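Local coordinates for fiber protein 2 (Human adenovirus type 41, PDB 2BZV) that forms the trimeric head (knob) of the short fiber, one of the spikes at the capsid vertices thought to act in attachment to host cells, at residues T17-I22 and A99-A104. Numbering follows the deposited sequence.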
loop_
_atom_site.group_PDB
_atom_site.type_symbol
_atom_site.label_atom_id
_atom_site.label_comp_id
_atom_site.label_asym_id
_atom_site.label_seq_id
_atom_site.Cartn_x
_atom_site.Cartn_y
_atom_site.Cartn_z
ATOM N N THR A 17 0.345 -1.594 17.016
ATOM C CA THR A 17 0.181 -1.436 15.572
ATOM C C THR A 17 1.433 -1.837 14.774
ATOM O O THR A 17 1.325 -2.227 13.616
ATOM C CB THR A 17 -0.192 0.056 15.217
ATOM O OG1 THR A 17 0.955 0.908 15.410
ATOM C CG2 THR A 17 -1.397 0.579 16.097
ATOM N N THR A 18 2.608 -1.666 15.373
ATOM C CA THR A 18 3.851 -1.681 14.611
ATOM C C THR A 18 4.881 -2.632 15.205
ATOM O O THR A 18 5.173 -2.569 16.403
ATOM C CB THR A 18 4.481 -0.264 14.596
ATOM O OG1 THR A 18 3.544 0.681 14.072
ATOM C CG2 THR A 18 5.738 -0.212 13.764
ATOM N N ILE A 19 5.470 -3.469 14.352
ATOM C CA ILE A 19 6.681 -4.209 14.697
ATOM C C ILE A 19 7.777 -3.756 13.756
ATOM O O ILE A 19 7.530 -3.634 12.552
ATOM C CB ILE A 19 6.487 -5.730 14.573
ATOM C CG1 ILE A 19 5.370 -6.210 15.499
ATOM C CG2 ILE A 19 7.798 -6.447 14.888
ATOM C CD1 ILE A 19 4.930 -7.645 15.292
ATOM N N TRP A 20 8.988 -3.535 14.259
ATOM C CA TRP A 20 10.086 -3.239 13.343
ATOM C C TRP A 20 11.397 -3.793 13.868
ATOM O O TRP A 20 11.505 -4.198 15.020
ATOM C CB TRP A 20 10.144 -1.744 12.999
ATOM C CG TRP A 20 10.530 -0.792 14.093
ATOM C CD1 TRP A 20 10.916 -1.059 15.385
ATOM C CD2 TRP A 20 10.583 0.634 13.952
ATOM N NE1 TRP A 20 11.202 0.116 16.046
ATOM C CE2 TRP A 20 10.998 1.166 15.183
ATOM C CE3 TRP A 20 10.304 1.516 12.898
ATOM C CZ2 TRP A 20 11.164 2.535 15.399
ATOM C CZ3 TRP A 20 10.466 2.884 13.108
ATOM C CH2 TRP A 20 10.888 3.375 14.351
ATOM N N SER A 21 12.402 -3.768 12.987
ATOM C CA SER A 21 13.731 -4.273 13.313
ATOM C C SER A 21 14.783 -3.186 13.227
ATOM O O SER A 21 15.943 -3.459 12.909
ATOM C CB SER A 21 14.110 -5.430 12.394
ATOM O OG SER A 21 14.292 -4.992 11.051
ATOM N N ILE A 22 14.404 -1.944 13.535
ATOM C CA ILE A 22 15.347 -0.845 13.363
ATOM C C ILE A 22 16.586 -1.036 14.233
ATOM O O ILE A 22 16.494 -1.408 15.396
ATOM C CB ILE A 22 14.677 0.524 13.622
ATOM C CG1 ILE A 22 15.469 1.645 12.939
ATOM C CG2 ILE A 22 14.486 0.793 15.112
ATOM C CD1 ILE A 22 14.757 2.995 12.949
ATOM N N ALA A 99 9.292 -3.056 23.530
ATOM C CA ALA A 99 9.443 -4.416 24.046
ATOM C C ALA A 99 9.663 -5.359 22.867
ATOM O O ALA A 99 9.233 -5.077 21.756
ATOM C CB ALA A 99 8.192 -4.836 24.811
ATOM N N VAL A 100 10.311 -6.495 23.112
ATOM C CA VAL A 100 10.442 -7.479 22.046
ATOM C C VAL A 100 9.051 -7.873 21.531
ATOM O O VAL A 100 8.065 -7.914 22.272
ATOM C CB VAL A 100 11.226 -8.731 22.487
ATOM C CG1 VAL A 100 12.683 -8.381 22.758
ATOM C CG2 VAL A 100 10.547 -9.472 23.640
ATOM N N ALA A 101 8.982 -8.177 20.238
ATOM C CA ALA A 101 7.706 -8.440 19.577
ATOM C C ALA A 101 7.244 -9.877 19.816
ATOM O O ALA A 101 7.172 -10.706 18.904
ATOM C CB ALA A 101 7.825 -8.126 18.091
ATOM N N SER A 102 6.909 -10.181 21.060
ATOM C CA SER A 102 6.467 -11.509 21.438
ATOM C C SER A 102 4.986 -11.706 21.128
ATOM O O SER A 102 4.175 -10.777 21.149
ATOM C CB SER A 102 6.689 -11.766 22.930
ATOM O OG SER A 102 6.097 -10.728 23.674
ATOM N N ASN A 103 4.635 -12.960 20.866
ATOM C CA ASN A 103 3.253 -13.404 20.730
ATOM C C ASN A 103 2.472 -12.577 19.716
ATOM O O ASN A 103 1.293 -12.261 19.919
ATOM C CB ASN A 103 2.567 -13.415 22.092
ATOM C CG ASN A 103 3.274 -14.357 23.054
ATOM O OD1 ASN A 103 3.569 -14.004 24.195
ATOM N ND2 ASN A 103 3.578 -15.564 22.589
ATOM N N ALA A 104 3.113 -12.271 18.586
ATOM C CA ALA A 104 2.513 -11.380 17.580
ATOM C C ALA A 104 1.664 -12.174 16.593
ATOM O O ALA A 104 1.784 -12.024 15.365
ATOM C CB ALA A 104 3.602 -10.620 16.863
#
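Ile19, in the short strand 18-20, meets Ala101 and Ala104 of a loop that has no regular secondary structure. The contact joins a sheet strand of the knob domain to the long connection that follows strand 93-94. The two backbones come closest at Ile19 and Ala101, whose CA atoms are 6.5 Å apart. Ala101 is the centre of an inverse gamma turn. Ser102 N hydrogen-bonds to Val100 O across this turn, with a distance of 2.8 Å. At the turn, the Ala101 methyl points toward the strand, and the methyl of Ala104 also points toward it.

Ile19 reaches across with both branches of its side chain. CG2 lies anti to the backbone N, and CG1 lies beside that N with chi1 at -60°. The short branch ends on the first alanine, where Ile19 CG2 is 3.6 Å from Ala101 CB. The long branch is extended, with chi2 at 170°, and carries CD1 to the second alanine. There Ile19 CD1 is 3.6 Å from Ala104 CB. The same CD1 also passes Ala101 CB at 4.1 Å, so the Ala101 methyl sits alongside the whole fork of the isoleucine.

Trp92 and Tyr94 also pack on Ile19, and Tyr94 touches Ala104 as well. The loop is also held by hydrogen bonds from the Tyr94 hydroxyl to Ser102 O and from Asn103 N to Asn81 OD1. The Ile19 backbone is paired with Leu42 of strand 36-45, and next to it Thr18 OG1 hydrogen-bonds to the backbone N of Ala47 of a second subunit, so this strand also takes part in the trimer interface.

The contact is small, burying 111 Å² in all, and purely apolar. Its three touching residues are buried. With no polar link between the two segments, the methyl packing relies on close fit and the exclusion of water.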